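Long-range contacts in succinylglutamate desuccinylase (Vibrio cholerae, PDB 2G9D), which probably hydrolyses N-succinyl-L-glutamate to succinate and L-glutamate with one zinc ion per subunit, the last step of arginine degradation by the AST pathway: residues Asp74-Asp79 and Ala240-Ile245; Thr144-Arg149 and His210-Ala215; Ile185-Ile190 and Pro250-Arg255. All blocks are in the same frame, centred on the assembly; numbering follows the deposited sequence.

Contact 1. Residues Asp74-Asp79 and Ala240-Ile245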
# COMPACT_ATOMS: atom_id res chain seq x y z
N ASP A 74 -8.60 9.55 -6.58
CA ASP A 74 -8.98 10.72 -7.35
C ASP A 74 -10.43 11.10 -7.12
O ASP A 74 -10.76 12.28 -7.02
CB ASP A 74 -8.73 10.46 -8.83
CG ASP A 74 -8.95 11.70 -9.67
OD1 ASP A 74 -8.57 12.80 -9.21
OD2 ASP A 74 -9.48 11.55 -10.80
N LYS A 75 -11.30 10.09 -7.01
CA LYS A 75 -12.73 10.35 -6.79
C LYS A 75 -13.07 10.77 -5.35
O LYS A 75 -13.93 11.63 -5.13
CB LYS A 75 -13.53 9.11 -7.19
CG LYS A 75 -15.03 9.36 -7.38
CD LYS A 75 -15.76 8.05 -7.69
CE LYS A 75 -15.25 7.39 -8.98
NZ LYS A 75 -15.92 6.09 -9.23
N TRP A 76 -12.41 10.15 -4.37
CA TRP A 76 -12.65 10.48 -2.97
C TRP A 76 -12.47 11.97 -2.75
O TRP A 76 -13.22 12.61 -2.01
CB TRP A 76 -11.67 9.74 -2.07
CG TRP A 76 -11.72 8.28 -2.20
CD1 TRP A 76 -12.79 7.52 -2.59
CD2 TRP A 76 -10.66 7.36 -1.89
NE1 TRP A 76 -12.47 6.19 -2.53
CE2 TRP A 76 -11.17 6.06 -2.12
CE3 TRP A 76 -9.34 7.51 -1.45
CZ2 TRP A 76 -10.40 4.91 -1.90
CZ3 TRP A 76 -8.57 6.37 -1.24
CH2 TRP A 76 -9.11 5.09 -1.47
N ILE A 77 -11.42 12.51 -3.37
CA ILE A 77 -11.11 13.92 -3.27
C ILE A 77 -12.30 14.68 -3.81
O ILE A 77 -12.89 15.48 -3.10
CB ILE A 77 -9.88 14.28 -4.11
CG1 ILE A 77 -8.64 13.65 -3.48
CG2 ILE A 77 -9.73 15.79 -4.19
CD1 ILE A 77 -8.45 14.03 -2.02
N ASP A 78 -12.64 14.41 -5.06
CA ASP A 78 -13.76 15.08 -5.70
C ASP A 78 -14.92 15.24 -4.73
O ASP A 78 -15.40 16.35 -4.50
CB ASP A 78 -14.26 14.29 -6.92
CG ASP A 78 -13.35 14.43 -8.13
OD1 ASP A 78 -12.99 15.57 -8.50
OD2 ASP A 78 -13.01 13.39 -8.73
N ASP A 79 -15.34 14.13 -4.13
CA ASP A 79 -16.47 14.13 -3.21
C ASP A 79 -16.24 14.77 -1.85
O ASP A 79 -17.19 14.95 -1.09
CB ASP A 79 -16.98 12.70 -3.04
CG ASP A 79 -17.27 12.06 -4.36
OD1 ASP A 79 -17.79 12.78 -5.24
OD2 ASP A 79 -16.97 10.86 -4.53
N ALA A 240 -15.25 0.98 1.99
CA ALA A 240 -14.51 0.89 3.24
C ALA A 240 -13.72 2.15 3.56
O ALA A 240 -13.85 2.68 4.66
CB ALA A 240 -13.57 -0.32 3.21
N MSE A 241 -12.91 2.60 2.61
CA MSE A 241 -12.09 3.79 2.79
C MSE A 241 -12.95 4.96 3.19
O MSE A 241 -12.65 5.67 4.16
CB MSE A 241 -11.35 4.13 1.51
CG MSE A 241 -10.35 5.27 1.66
SE MSE A 241 -9.03 4.88 3.07
CE MSE A 241 -8.06 3.45 2.15
N ARG A 242 -14.02 5.17 2.43
CA ARG A 242 -14.95 6.26 2.68
C ARG A 242 -15.44 6.21 4.10
O ARG A 242 -15.53 7.24 4.76
CB ARG A 242 -16.12 6.19 1.71
CG ARG A 242 -15.70 6.49 0.31
CD ARG A 242 -16.70 6.02 -0.72
NE ARG A 242 -16.29 6.43 -2.06
CZ ARG A 242 -16.21 7.69 -2.50
NH1 ARG A 242 -16.51 8.71 -1.70
NH2 ARG A 242 -15.82 7.94 -3.74
N ASP A 243 -15.74 5.02 4.60
CA ASP A 243 -16.20 4.91 5.97
C ASP A 243 -15.03 5.24 6.91
O ASP A 243 -15.20 5.85 7.97
CB ASP A 243 -16.73 3.49 6.23
CG ASP A 243 -17.79 3.06 5.22
OD1 ASP A 243 -18.88 3.66 5.16
OD2 ASP A 243 -17.54 2.10 4.46
N LEU A 244 -13.82 4.88 6.47
CA LEU A 244 -12.61 5.12 7.25
C LEU A 244 -12.31 6.60 7.45
O LEU A 244 -11.86 6.99 8.53
CB LEU A 244 -11.40 4.47 6.59
CG LEU A 244 -10.14 4.49 7.48
CD1 LEU A 244 -10.38 3.67 8.77
CD2 LEU A 244 -8.95 3.95 6.69
N ILE A 245 -12.53 7.42 6.43
CA ILE A 245 -12.26 8.85 6.60
C ILE A 245 -13.47 9.60 7.17
O ILE A 245 -13.31 10.61 7.86
CB ILE A 245 -11.76 9.53 5.27
CG1 ILE A 245 -12.90 9.79 4.31
CG2 ILE A 245 -10.74 8.66 4.56
CD1 ILE A 245 -12.42 10.43 3.02

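Contact 2. Residues Thr144-Arg149 and His210-Ala215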
# COMPACT_ATOMS: atom_id res chain seq x y z
N THR A 144 1.42 14.62 16.99
CA THR A 144 0.39 13.60 16.94
C THR A 144 0.71 12.42 17.86
O THR A 144 1.81 12.34 18.43
CB THR A 144 0.21 13.07 15.50
OG1 THR A 144 1.45 12.52 15.03
CG2 THR A 144 -0.22 14.19 14.57
N ASP A 145 -0.24 11.51 18.00
CA ASP A 145 -0.02 10.33 18.81
C ASP A 145 -0.21 9.03 18.04
O ASP A 145 -1.21 8.83 17.35
CB ASP A 145 -0.89 10.34 20.07
CG ASP A 145 -0.11 10.81 21.30
OD1 ASP A 145 -0.65 10.75 22.43
OD2 ASP A 145 1.05 11.25 21.13
N GLU A 146 0.79 8.16 18.16
CA GLU A 146 0.79 6.87 17.49
C GLU A 146 -0.54 6.10 17.58
O GLU A 146 -0.94 5.42 16.63
CB GLU A 146 1.94 6.00 18.02
CG GLU A 146 2.31 6.19 19.49
CD GLU A 146 1.12 6.12 20.42
OE1 GLU A 146 0.57 7.19 20.77
OE2 GLU A 146 0.72 5.01 20.82
N HIS A 147 -1.23 6.21 18.70
CA HIS A 147 -2.49 5.51 18.86
C HIS A 147 -3.50 5.89 17.76
O HIS A 147 -4.47 5.16 17.51
CB HIS A 147 -3.09 5.82 20.24
CG HIS A 147 -3.74 7.18 20.33
ND1 HIS A 147 -3.05 8.35 20.13
CD2 HIS A 147 -5.02 7.53 20.60
CE1 HIS A 147 -3.87 9.38 20.27
NE2 HIS A 147 -5.07 8.91 20.56
N SER A 148 -3.24 7.00 17.08
CA SER A 148 -4.14 7.47 16.03
C SER A 148 -3.48 7.60 14.66
O SER A 148 -4.00 8.30 13.78
CB SER A 148 -4.71 8.83 16.44
OG SER A 148 -3.67 9.79 16.57
N ARG A 149 -2.35 6.93 14.47
CA ARG A 149 -1.65 7.03 13.20
C ARG A 149 -1.88 5.84 12.27
O ARG A 149 -1.69 4.69 12.63
CB ARG A 149 -0.18 7.23 13.46
CG ARG A 149 0.12 8.53 14.16
CD ARG A 149 1.56 8.53 14.55
NE ARG A 149 2.01 9.79 15.12
CZ ARG A 149 2.95 9.86 16.06
NH1 ARG A 149 3.51 8.74 16.50
NH2 ARG A 149 3.32 11.04 16.53
N HIS A 210 9.04 3.80 12.14
CA HIS A 210 9.48 5.07 12.73
C HIS A 210 8.37 5.93 13.35
O HIS A 210 8.63 7.05 13.80
CB HIS A 210 10.22 5.90 11.67
CG HIS A 210 11.51 5.28 11.19
ND1 HIS A 210 12.67 5.30 11.93
CD2 HIS A 210 11.82 4.69 10.01
CE1 HIS A 210 13.65 4.74 11.23
NE2 HIS A 210 13.16 4.37 10.06
N TYR A 211 7.15 5.41 13.37
CA TYR A 211 6.01 6.13 13.93
C TYR A 211 4.99 5.23 14.62
O TYR A 211 4.02 5.72 15.21
CB TYR A 211 5.31 6.94 12.86
CG TYR A 211 6.19 7.97 12.22
CD1 TYR A 211 6.39 9.21 12.81
CD2 TYR A 211 6.80 7.71 10.99
CE1 TYR A 211 7.19 10.17 12.20
CE2 TYR A 211 7.60 8.66 10.38
CZ TYR A 211 7.79 9.89 10.99
OH TYR A 211 8.56 10.85 10.36
N ALA A 212 5.18 3.92 14.54
CA ALA A 212 4.25 3.03 15.21
C ALA A 212 2.82 3.21 14.70
O ALA A 212 1.86 3.19 15.48
CB ALA A 212 4.31 3.28 16.71
N ALA A 213 2.69 3.37 13.39
CA ALA A 213 1.40 3.57 12.74
C ALA A 213 0.86 2.29 12.10
O ALA A 213 1.59 1.53 11.46
CB ALA A 213 1.54 4.64 11.68
N GLN A 214 -0.44 2.04 12.29
CA GLN A 214 -1.09 0.87 11.70
C GLN A 214 -0.96 1.05 10.21
O GLN A 214 -1.78 1.73 9.59
CB GLN A 214 -2.57 0.85 12.07
CG GLN A 214 -2.87 -0.02 13.28
CD GLN A 214 -2.77 0.71 14.60
OE1 GLN A 214 -3.60 1.59 14.90
NE2 GLN A 214 -1.78 0.34 15.42
N ALA A 215 0.06 0.43 9.62
CA ALA A 215 0.32 0.60 8.20
C ALA A 215 0.19 -0.62 7.34
O ALA A 215 0.60 -1.72 7.70
CB ALA A 215 1.70 1.22 7.99

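Contact 3. Residues Ile185-Ile190 and Pro250-Arg255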
# COMPACT_ATOMS: atom_id res chain seq x y z
N ILE A 185 -9.55 -3.96 7.05
CA ILE A 185 -9.24 -4.88 5.97
C ILE A 185 -10.46 -5.74 5.63
O ILE A 185 -10.75 -5.96 4.46
CB ILE A 185 -8.04 -5.77 6.35
CG1 ILE A 185 -6.77 -4.95 6.27
CG2 ILE A 185 -7.92 -6.95 5.42
CD1 ILE A 185 -5.58 -5.63 6.87
N GLU A 186 -11.15 -6.21 6.67
CA GLU A 186 -12.34 -7.03 6.50
C GLU A 186 -13.42 -6.23 5.75
O GLU A 186 -13.95 -6.66 4.72
CB GLU A 186 -12.89 -7.48 7.86
CG GLU A 186 -11.88 -8.10 8.85
CD GLU A 186 -11.38 -9.50 8.47
OE1 GLU A 186 -10.95 -10.26 9.39
OE2 GLU A 186 -11.39 -9.85 7.27
N GLN A 187 -13.76 -5.05 6.27
CA GLN A 187 -14.78 -4.26 5.60
C GLN A 187 -14.37 -3.98 4.16
O GLN A 187 -15.20 -3.73 3.29
CB GLN A 187 -15.04 -2.94 6.34
CG GLN A 187 -16.01 -2.04 5.57
CD GLN A 187 -16.27 -0.69 6.22
OE1 GLN A 187 -15.34 0.05 6.55
NE2 GLN A 187 -17.54 -0.36 6.38
N ALA A 188 -13.08 -4.00 3.89
CA ALA A 188 -12.67 -3.74 2.53
C ALA A 188 -12.84 -5.02 1.75
O ALA A 188 -12.78 -5.01 0.51
CB ALA A 188 -11.23 -3.29 2.51
N HIS A 189 -13.09 -6.11 2.46
CA HIS A 189 -13.24 -7.42 1.84
C HIS A 189 -11.92 -7.81 1.17
O HIS A 189 -11.93 -8.43 0.10
CB HIS A 189 -14.32 -7.40 0.76
CG HIS A 189 -15.72 -7.53 1.28
ND1 HIS A 189 -16.79 -7.78 0.45
CD2 HIS A 189 -16.21 -7.45 2.53
CE1 HIS A 189 -17.89 -7.85 1.18
NE2 HIS A 189 -17.57 -7.65 2.44
N ILE A 190 -10.80 -7.42 1.76
CA ILE A 190 -9.52 -7.77 1.16
C ILE A 190 -9.45 -9.26 1.33
O ILE A 190 -9.60 -9.79 2.43
CB ILE A 190 -8.34 -7.10 1.88
CG1 ILE A 190 -8.52 -5.59 1.92
CG2 ILE A 190 -7.05 -7.44 1.13
CD1 ILE A 190 -8.58 -4.93 0.56
N PRO A 250 -20.39 1.79 9.44
CA PRO A 250 -19.81 0.78 8.55
C PRO A 250 -21.08 0.08 8.05
O PRO A 250 -21.59 -0.84 8.71
CB PRO A 250 -18.98 -0.08 9.50
CG PRO A 250 -19.76 0.02 10.79
CD PRO A 250 -20.12 1.49 10.85
N GLU A 251 -21.60 0.54 6.91
CA GLU A 251 -22.87 0.06 6.34
C GLU A 251 -23.05 -1.29 5.62
O GLU A 251 -24.19 -1.75 5.47
CB GLU A 251 -23.45 1.16 5.45
CG GLU A 251 -24.64 1.89 6.06
CD GLU A 251 -24.64 3.37 5.74
OE1 GLU A 251 -23.91 4.12 6.43
OE2 GLU A 251 -25.36 3.79 4.80
N HIS A 252 -21.97 -1.92 5.16
CA HIS A 252 -22.10 -3.21 4.47
C HIS A 252 -21.45 -4.35 5.29
O HIS A 252 -20.69 -4.09 6.22
CB HIS A 252 -21.41 -3.14 3.13
CG HIS A 252 -19.94 -2.93 3.24
ND1 HIS A 252 -19.04 -3.49 2.35
CD2 HIS A 252 -19.20 -2.21 4.12
CE1 HIS A 252 -17.81 -3.12 2.68
NE2 HIS A 252 -17.88 -2.34 3.74
N LEU A 253 -21.75 -5.59 4.92
CA LEU A 253 -21.22 -6.76 5.61
C LEU A 253 -19.77 -7.07 5.23
O LEU A 253 -19.41 -7.09 4.05
CB LEU A 253 -22.08 -7.98 5.32
CG LEU A 253 -23.29 -8.21 6.21
CD1 LEU A 253 -24.24 -9.19 5.51
CD2 LEU A 253 -22.84 -8.73 7.60
N PRO A 254 -18.91 -7.30 6.24
CA PRO A 254 -17.49 -7.63 6.01
C PRO A 254 -17.29 -9.14 5.82
O PRO A 254 -18.25 -9.91 5.83
CB PRO A 254 -16.81 -7.11 7.27
CG PRO A 254 -17.85 -7.39 8.33
CD PRO A 254 -19.13 -6.94 7.66
N ARG A 255 -16.04 -9.55 5.64
CA ARG A 255 -15.74 -10.96 5.45
C ARG A 255 -14.29 -11.28 5.81
O ARG A 255 -13.37 -10.73 5.20
CB ARG A 255 -16.00 -11.40 4.01
CG ARG A 255 -17.10 -12.47 3.87
CD ARG A 255 -16.92 -13.66 4.85
NE ARG A 255 -15.75 -14.48 4.54
CZ ARG A 255 -15.35 -15.53 5.27
NH1 ARG A 255 -16.03 -15.88 6.35
NH2 ARG A 255 -14.29 -16.23 4.90

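Contact 1. Residues Asp74-Asp79 and Ala240-Ile245
Two helices of the zinc-hydrolase catalytic domain, 68-81 and 235-246, pack here through residues 74-79 and 240-245. The axes of 74-79 and 240-245 cross at -44° and approach to 11.5 Å, and large side chains, Trp76 above all, bridge the space between them. Trp76 CG is anti to the carbonyl carbon (chi1 -58°), which carries the indole across toward the second helix. Met241, present as selenomethionine with CG anti to its backbone N, lays that methylene over one face of the indole: CG sits 3.5 Å from the centroid of the Trp76 six-membered ring, nearly on the ring normal, a CH-pi contact. The bends at chi2 and chi3 leave SE oblique to the same ring, as the looser Met-aromatic part of the contact.

Arg242 meets the indole differently. Its chain runs extended from CG to NE, and the guanidinium stands at 89° to the ring, so that the indole edge points into the guanidinium face, with Trp76 CD1 3.3 Å from Arg242 NH2. That same Arg242 NH2 makes a salt bridge to Asp79 OD2 at 3.2 Å, arriving nearly along the carboxylate C-O axis. Arg242 is held from other sides too: NE pairs with Asp238, whose other carboxylate oxygen accepts from Trp76 NE1, and NH1 bonds to Gln85. Asp238 thus ties the indole and the guanidinium together. Beneath the pair lie strands 55-60 and 149-157, with Ile58 touching both Trp76 and Met241, while helix 179-187 flanks the 240-245 side through Phe184 and Gln187.

Contact 2. Residues Thr144-Arg149 and His210-Ala215
Arg149 lies between its own loop and the turn that follows helix 203-211, at the point where the parallel strands 149-157 and 214-220 of the catalytic domain begin to pair. With CG anti to the carbonyl carbon and the chain extended from CG to NE, the side chain runs back alongside residues 144-146. Its guanidinium grips Thr144 side-on: NE and NH2 both donate to Thr144 OG1, each at 2.8 Å and almost exactly in the guanidinium plane. This two-nitrogen grip on one oxygen should limit rotation of the group, and it leaves NH1 facing the other segment, where Arg149 NH1 makes a weak hydrogen bond of 3.3 Å to Tyr211 O. One face of the guanidinium lies against the backbone at Asp145 and Glu146.

Tyr211 offers mainly its carbonyl here, and its ring meets that of Phe141 instead. Ala212, the first residue to leave the helix, has positive phi (59°), and this change of direction leads the chain into strand 214-220. Small side chains let the backbones come close: Ala212 CB rests 3.8 Å from Glu146 CB, and Ala213 CB touches Arg149 CB at 3.6 Å. Strand pairing then starts with the backbone and goes on to His151, which bonds to Gln214 in turn. The first link is Gln214 N donating to Arg149 O at 2.9 Å, in the plane of the carbonyl but distinctly bent at the hydrogen (135°).

Contact 3. Residues Ile185-Ile190 and Pro250-Arg255
This is a surface contact, in which the irregular loop 250-255, on its way from helix 235-246 to strand 258-267, lies across the C-terminal end of helix 179-187. The helix finishes in a Schellman motif: His189 takes positive phi (63°), and the backbone N-H groups of His189 and Ile190 bond back to Glu186 O and Ile185 O. His189 is therefore placed beside the loop. Its CG is anti to the carbonyl carbon, and the imidazole reaches edge-on to the chain, where His189 NE2 donates to Leu253 O at 2.5 Å, with the oxygen close to the ring plane and an N-H...O angle of 154°. Arg255 CB comes over one face of the same ring.

The ring plane of His252 lies 29° from that of His189, but the two rings are slid apart with centroids at 5.5 Å and barely overlap. The ring of His252 turns its edge to the side chain of Gln187, whose CG is anti to the backbone N and whose chain is extended beyond it, carrying the amide out to Pro250; Gln187 NE2 lies 3.4 Å from Pro250 CB. Farther along, Pro254 CB packs on Glu186 CB at 4.0 Å.

Glu251, His252 and Leu253 also touch a crystal neighbour, so lattice packing may influence the loop. Chemically, one bond across the contact is clear, from the His189 imidazole to the Leu253 carbonyl, and it requires His189 NE2 to carry a proton; the packing of Pro254 and Gln187 lies beside it.

Overall arrangement
Contacts 1 and 3 are neighbours, their centres about 15 Å apart: helix 235-246 carries the second half of contact 1 and leads into loop 250-255 of contact 3, while Gln187 and Ala188 of contact 3 pack on Ala240 and Asp243 of contact 1. Contact 2 stands apart, with centres about 21 and 22 Å from the other two, at the opening of strands 149-157 and 214-220. Along the chain the order is 74-79, 144-149, 185-190, 210-215, 240-245, 250-255, so both segments of contact 2 fall between those of contact 1, and contact 3 crosses both. Strand 149-157 begins at contact 2 and runs under contact 1, bringing together segments far apart in sequence.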